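Local atomic coordinates of glycosylation Associate Protein 2 (Streptococcus agalactiae serotype V, PDB entry 6OYC), a protein that probably acts within the Gap123 complex in the glycosylation and export of cell-surface proteins through the accessory Sec system. Residues T378-K383 and Y438-I443; K393-N397 and D464-D470. All coordinates share one frame; numbering follows the deposited sequence.

Overall arrangement
Both contacts belong to the part of the chain with an alpha/beta-hydrolase-like fold, built on a mixed sheet in which strands 388-392 and 452-458 run parallel as neighbours. The segments alternate along the sequence: 378-383, 393-397, 438-443, 464-470. Contact 1 joins the helices that precede these two strands, 372-381 and 429-444, whereas contact 2 joins the chain that leaves them. The centres of the contacts lie about 14 Å apart, and the two sites touch. The F439 ring stacks on F396, and W440 NE1 probably donates to N397 OD1. Helix 429-444 thus reaches both contacts, making them one continuous region of packing beside the sheet.

Contact 1 of 2, residues T378-K383 and Y438-I443; sequences TYHGAK and YFWKSI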
loop_
_atom_site.group_PDB
_atom_site.type_symbol
_atom_site.label_atom_id
_atom_site.label_comp_id
_atom_site.label_asym_id
_atom_site.label_seq_id
_atom_site.Cartn_x
_atom_site.Cartn_y
_atom_site.Cartn_z
ATOM N N THR B 378 -15.969 -0.182 7.863
ATOM C CA THR B 378 -16.943 -0.311 8.947
ATOM C C THR B 378 -16.344 -0.974 10.188
ATOM O O THR B 378 -16.569 -0.505 11.310
ATOM C CB THR B 378 -18.168 -1.093 8.453
ATOM O OG1 THR B 378 -18.642 -0.523 7.222
ATOM C CG2 THR B 378 -19.276 -1.040 9.476
ATOM N N TYR B 379 -15.574 -2.055 10.016
ATOM C CA TYR B 379 -15.007 -2.756 11.169
ATOM C C TYR B 379 -14.095 -1.846 11.980
ATOM O O TYR B 379 -14.140 -1.851 13.218
ATOM C CB TYR B 379 -14.247 -4.008 10.707
ATOM C CG TYR B 379 -13.601 -4.838 11.808
ATOM C CD1 TYR B 379 -12.317 -4.552 12.258
ATOM C CD2 TYR B 379 -14.268 -5.916 12.386
ATOM C CE1 TYR B 379 -11.722 -5.307 13.266
ATOM C CE2 TYR B 379 -13.674 -6.681 13.390
ATOM C CZ TYR B 379 -12.401 -6.372 13.820
ATOM O OH TYR B 379 -11.785 -7.122 14.806
ATOM N N HIS B 380 -13.247 -1.069 11.303
ATOM C CA HIS B 380 -12.349 -0.181 12.034
ATOM C C HIS B 380 -13.039 1.133 12.399
ATOM O O HIS B 380 -12.648 1.781 13.378
ATOM C CB HIS B 380 -11.068 0.057 11.218
ATOM C CG HIS B 380 -10.236 -1.181 11.031
ATOM N ND1 HIS B 380 -9.493 -1.740 12.051
ATOM C CD2 HIS B 380 -10.054 -1.985 9.954
ATOM C CE1 HIS B 380 -8.882 -2.827 11.609
ATOM N NE2 HIS B 380 -9.208 -3.001 10.341
ATOM N N GLY B 381 -14.065 1.530 11.631
ATOM C CA GLY B 381 -14.870 2.689 11.997
ATOM C C GLY B 381 -15.405 2.608 13.413
ATOM O O GLY B 381 -15.417 3.604 14.140
ATOM N N ALA B 382 -15.811 1.407 13.833
ATOM C CA ALA B 382 -16.231 1.166 15.211
ATOM C C ALA B 382 -15.238 1.694 16.244
ATOM O O ALA B 382 -15.640 2.077 17.347
ATOM C CB ALA B 382 -16.458 -0.338 15.412
ATOM N N LYS B 383 -13.951 1.720 15.923
ATOM C CA LYS B 383 -12.959 2.231 16.855
ATOM C C LYS B 383 -12.635 3.693 16.624
ATOM O O LYS B 383 -11.861 4.274 17.397
ATOM C CB LYS B 383 -11.669 1.417 16.766
ATOM C CG LYS B 383 -11.689 0.152 17.592
ATOM C CD LYS B 383 -12.436 -0.937 16.842
ATOM C CE LYS B 383 -11.846 -2.317 17.074
ATOM N NZ LYS B 383 -12.402 -3.263 16.053
ATOM N N TYR B 438 -17.295 -12.171 14.707
ATOM C CA TYR B 438 -16.096 -11.348 14.825
ATOM C C TYR B 438 -16.342 -9.926 14.344
ATOM O O TYR B 438 -15.899 -8.957 14.974
ATOM C CB TYR B 438 -14.975 -11.994 14.018
ATOM C CG TYR B 438 -13.609 -11.405 14.239
ATOM C CD1 TYR B 438 -12.866 -11.734 15.364
ATOM C CD2 TYR B 438 -13.049 -10.549 13.307
ATOM C CE1 TYR B 438 -11.599 -11.218 15.557
ATOM C CE2 TYR B 438 -11.782 -10.022 13.496
ATOM C CZ TYR B 438 -11.064 -10.366 14.621
ATOM O OH TYR B 438 -9.812 -9.852 14.817
ATOM N N PHE B 439 -17.046 -9.780 13.224
ATOM C CA PHE B 439 -17.358 -8.448 12.724
ATOM C C PHE B 439 -18.273 -7.685 13.686
ATOM O O PHE B 439 -17.983 -6.536 14.055
ATOM C CB PHE B 439 -17.992 -8.545 11.333
ATOM C CG PHE B 439 -18.444 -7.217 10.788
ATOM C CD1 PHE B 439 -17.553 -6.391 10.115
ATOM C CD2 PHE B 439 -19.753 -6.782 10.970
ATOM C CE1 PHE B 439 -17.964 -5.165 9.625
ATOM C CE2 PHE B 439 -20.167 -5.560 10.482
ATOM C CZ PHE B 439 -19.278 -4.749 9.812
ATOM N N TRP B 440 -19.384 -8.303 14.106
ATOM C CA TRP B 440 -20.384 -7.559 14.876
ATOM C C TRP B 440 -19.926 -7.236 16.291
ATOM O O TRP B 440 -20.420 -6.264 16.867
ATOM C CB TRP B 440 -21.705 -8.319 14.893
ATOM C CG TRP B 440 -22.205 -8.474 13.538
ATOM C CD1 TRP B 440 -22.165 -9.600 12.788
ATOM C CD2 TRP B 440 -22.766 -7.448 12.708
ATOM N NE1 TRP B 440 -22.685 -9.352 11.540
ATOM C CE2 TRP B 440 -23.062 -8.037 11.468
ATOM C CE3 TRP B 440 -23.058 -6.097 12.896
ATOM C CZ2 TRP B 440 -23.638 -7.321 10.420
ATOM C CZ3 TRP B 440 -23.632 -5.390 11.850
ATOM C CH2 TRP B 440 -23.911 -5.999 10.633
ATOM N N LYS B 441 -18.978 -8.002 16.845
ATOM C CA LYS B 441 -18.471 -7.676 18.168
ATOM C C LYS B 441 -17.741 -6.336 18.150
ATOM O O LYS B 441 -17.809 -5.566 19.111
ATOM C CB LYS B 441 -17.564 -8.793 18.692
ATOM C CG LYS B 441 -16.461 -8.321 19.643
ATOM C CD LYS B 441 -15.365 -9.366 19.825
ATOM C CE LYS B 441 -14.254 -8.849 20.720
ATOM N NZ LYS B 441 -14.470 -9.197 22.156
ATOM N N SER B 442 -17.033 -6.046 17.064
ATOM C CA SER B 442 -16.441 -4.722 16.913
ATOM C C SER B 442 -17.525 -3.654 16.829
ATOM O O SER B 442 -17.408 -2.580 17.427
ATOM C CB SER B 442 -15.555 -4.699 15.663
ATOM O OG SER B 442 -14.955 -3.435 15.471
ATOM N N ILE B 443 -18.587 -3.944 16.081
ATOM C CA ILE B 443 -19.706 -3.016 15.945
ATOM C C ILE B 443 -20.363 -2.771 17.300
ATOM O O ILE B 443 -20.396 -1.640 17.794
ATOM C CB ILE B 443 -20.720 -3.553 14.921
ATOM C CG1 ILE B 443 -20.067 -3.663 13.538
ATOM C CG2 ILE B 443 -21.955 -2.679 14.893
ATOM C CD1 ILE B 443 -19.246 -2.459 13.149
#
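Y379 lays its ring against S442 and Y438 where helix 372-381 meets helix 429-444, two helices of the alpha/beta-hydrolase-like fold. The first of them begins within a sequence that resembles a nucleophile elbow. With CG anti to the backbone N, chi1 180° carries the ring of Y379, rather than CB, up to helix 429-444. Its CB sits 4.0 Å from F439 CE1. Further out, CD2 and CE2 pass beneath the methylene of S442; CB of S442 lies 3.9 Å from the ring centroid, a CH-pi contact over one face. At the rim of the same ring, Y438 O lies in plane, 3.6 Å from Y379 CE2. The tip reaches the Y438 ring, Y379 OH standing 3.2 Å from Y438 CE2. These two rings are nearly parallel (15°) but slid so far apart that they barely overlap, and both hydroxyls are hydrogen-bonded to the carboxylate of E344. On the inner flank, T378 CG2 meets the edge of the F439 ring at CZ and also packs on I443 CD1. S442 OG joins the two segments by polar bonds: it donates to Y379 O (2.9 Å), in the carbonyl plane and on a lone pair. The same oxygen accepts a bond from the bent side chain of K383, with NZ 2.6 Å from S442 OG.

Contact 2 of 2, residues K393-N397 and D464-D470; sequences KPIFN and DATAFSD
D464 grips the chain at F396 and N397 with its carboxylate, and this is the tight part of the contact. OD2 of D464 accepts two main-chain bonds, from F396 N at 2.7 Å and from N397 N at 2.6 Å. The first donor arrives nearly along the C-O axis of OD2, the second on the syn side and 31° out of the carboxylate plane. N397 then adds its side chain: ND2 donates to D464 OD1 at 2.8 Å, an almost straight bond (169°) that uses the syn lone pair of OD1 and lies close to the amide plane. With CG anti to its carbonyl carbon (chi1 -56°), N397 brings ND2 to the oxygen edge of the carboxylate, the two planes standing nearly perpendicular. Three N-H donors around one buried acid, just before the start of helix 398-403, would probably favour its ionised form. Beside this polar core, A467 CB packs on P394 CG (3.7 Å), and A467 O lies at the edge of the F396 ring, 3.8 Å from CD2.

The grip slackens toward the partly exposed T466 and D470. Here N397 ND2 makes a longer bond of 3.3 Å to D470 OD2, tilted from the amide plane, while OD1 of N397 turns to W440.

D464 and A467 bound a type I turn that leads into helix 467-473, and D464 N bonds to D461, the acid of a possible Ser-His-Asp triad. I395 touches S371, the candidate nucleophile. The contact thus joins the loop between strand 388-392 and helix 398-403 to the turn between strand 452-458 and helix 467-473, with helix 429-444 alongside through N436 and W440.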
loop_
_atom_site.group_PDB
_atom_site.type_symbol
_atom_site.label_atom_id
_atom_site.label_comp_id
_atom_site.label_asym_id
_atom_site.label_seq_id
_atom_site.Cartn_x
_atom_site.Cartn_y
_atom_site.Cartn_z
ATOM N N LYS B 393 -21.830 -1.990 -1.837
ATOM C CA LYS B 393 -21.824 -3.443 -1.940
ATOM C C LYS B 393 -21.176 -4.035 -0.695
ATOM O O LYS B 393 -20.138 -4.705 -0.786
ATOM C CB LYS B 393 -21.118 -3.892 -3.219
ATOM C CG LYS B 393 -21.611 -3.150 -4.458
ATOM C CD LYS B 393 -21.006 -3.690 -5.741
ATOM C CE LYS B 393 -21.805 -3.257 -6.958
ATOM N NZ LYS B 393 -21.190 -3.705 -8.241
ATOM N N PRO B 394 -21.779 -3.830 0.478
ATOM C CA PRO B 394 -21.101 -4.186 1.727
ATOM C C PRO B 394 -20.928 -5.686 1.876
ATOM O O PRO B 394 -21.767 -6.477 1.444
ATOM C CB PRO B 394 -22.039 -3.632 2.808
ATOM C CG PRO B 394 -23.402 -3.666 2.161
ATOM C CD PRO B 394 -23.156 -3.346 0.710
ATOM N N ILE B 395 -19.810 -6.069 2.486
ATOM C CA ILE B 395 -19.554 -7.438 2.902
ATOM C C ILE B 395 -19.199 -7.396 4.380
ATOM O O ILE B 395 -18.162 -6.830 4.752
ATOM C CB ILE B 395 -18.432 -8.099 2.093
ATOM C CG1 ILE B 395 -18.692 -7.953 0.596
ATOM C CG2 ILE B 395 -18.319 -9.569 2.476
ATOM C CD1 ILE B 395 -17.553 -8.411 -0.268
ATOM N N PHE B 396 -20.061 -7.966 5.226
ATOM C CA PHE B 396 -19.836 -7.994 6.667
ATOM C C PHE B 396 -19.807 -9.393 7.247
ATOM O O PHE B 396 -19.250 -9.581 8.335
ATOM C CB PHE B 396 -20.925 -7.214 7.436
ATOM C CG PHE B 396 -21.122 -5.779 6.998
ATOM C CD1 PHE B 396 -20.069 -5.016 6.520
ATOM C CD2 PHE B 396 -22.382 -5.188 7.099
ATOM C CE1 PHE B 396 -20.271 -3.685 6.127
ATOM C CE2 PHE B 396 -22.592 -3.867 6.715
ATOM C CZ PHE B 396 -21.534 -3.115 6.225
ATOM N N ASN B 397 -20.405 -10.366 6.577
ATOM C CA ASN B 397 -20.549 -11.711 7.114
ATOM C C ASN B 397 -19.607 -12.619 6.329
ATOM O O ASN B 397 -20.004 -13.274 5.361
ATOM C CB ASN B 397 -22.008 -12.158 7.044
ATOM C CG ASN B 397 -22.947 -11.185 7.755
ATOM O OD1 ASN B 397 -22.950 -11.089 8.987
ATOM N ND2 ASN B 397 -23.733 -10.448 6.979
ATOM N N ASP B 464 -23.320 -11.533 0.266
ATOM C CA ASP B 464 -23.741 -11.146 1.606
ATOM C C ASP B 464 -25.088 -10.436 1.497
ATOM O O ASP B 464 -25.205 -9.247 1.761
ATOM C CB ASP B 464 -22.711 -10.263 2.310
ATOM C CG ASP B 464 -22.818 -10.364 3.814
ATOM O OD1 ASP B 464 -23.759 -11.051 4.267
ATOM O OD2 ASP B 464 -21.977 -9.777 4.539
ATOM N N ALA B 465 -26.114 -11.197 1.110
ATOM C CA ALA B 465 -27.450 -10.631 0.952
ATOM C C ALA B 465 -27.893 -9.875 2.202
ATOM O O ALA B 465 -28.478 -8.791 2.109
ATOM C CB ALA B 465 -28.441 -11.746 0.615
ATOM N N THR B 466 -27.575 -10.411 3.377
ATOM C CA THR B 466 -28.029 -9.935 4.680
ATOM C C THR B 466 -27.331 -8.657 5.167
ATOM O O THR B 466 -27.665 -8.174 6.257
ATOM C CB THR B 466 -27.819 -11.071 5.693
ATOM O OG1 THR B 466 -28.103 -10.626 7.020
ATOM C CG2 THR B 466 -26.398 -11.614 5.629
ATOM N N ALA B 467 -26.399 -8.092 4.393
ATOM C CA ALA B 467 -25.490 -7.080 4.926
ATOM C C ALA B 467 -26.235 -5.815 5.356
ATOM O O ALA B 467 -26.148 -5.392 6.517
ATOM C CB ALA B 467 -24.408 -6.758 3.890
ATOM N N PHE B 468 -26.956 -5.182 4.426
ATOM C CA PHE B 468 -27.664 -3.948 4.758
ATOM C C PHE B 468 -28.639 -4.160 5.910
ATOM O O PHE B 468 -28.606 -3.426 6.904
ATOM C CB PHE B 468 -28.398 -3.405 3.530
ATOM C CG PHE B 468 -29.187 -2.153 3.811
ATOM C CD1 PHE B 468 -28.725 -1.210 4.721
ATOM C CD2 PHE B 468 -30.403 -1.931 3.192
ATOM C CE1 PHE B 468 -29.460 -0.063 4.988
ATOM C CE2 PHE B 468 -31.138 -0.777 3.453
ATOM C CZ PHE B 468 -30.661 0.156 4.355
ATOM N N SER B 469 -29.512 -5.165 5.793
ATOM C CA SER B 469 -30.516 -5.419 6.825
ATOM C C SER B 469 -29.875 -5.579 8.196
ATOM O O SER B 469 -30.281 -4.925 9.161
ATOM C CB SER B 469 -31.334 -6.663 6.479
ATOM O OG SER B 469 -31.550 -6.753 5.086
ATOM N N ASP B 470 -28.859 -6.444 8.294
ATOM C CA ASP B 470 -28.184 -6.664 9.571
ATOM C C ASP B 470 -27.717 -5.369 10.197
ATOM O O ASP B 470 -27.729 -5.230 11.425
ATOM C CB ASP B 470 -26.977 -7.567 9.383
ATOM C CG ASP B 470 -27.360 -8.966 9.109
ATOM O OD1 ASP B 470 -28.509 -9.328 9.429
ATOM O OD2 ASP B 470 -26.529 -9.710 8.555
#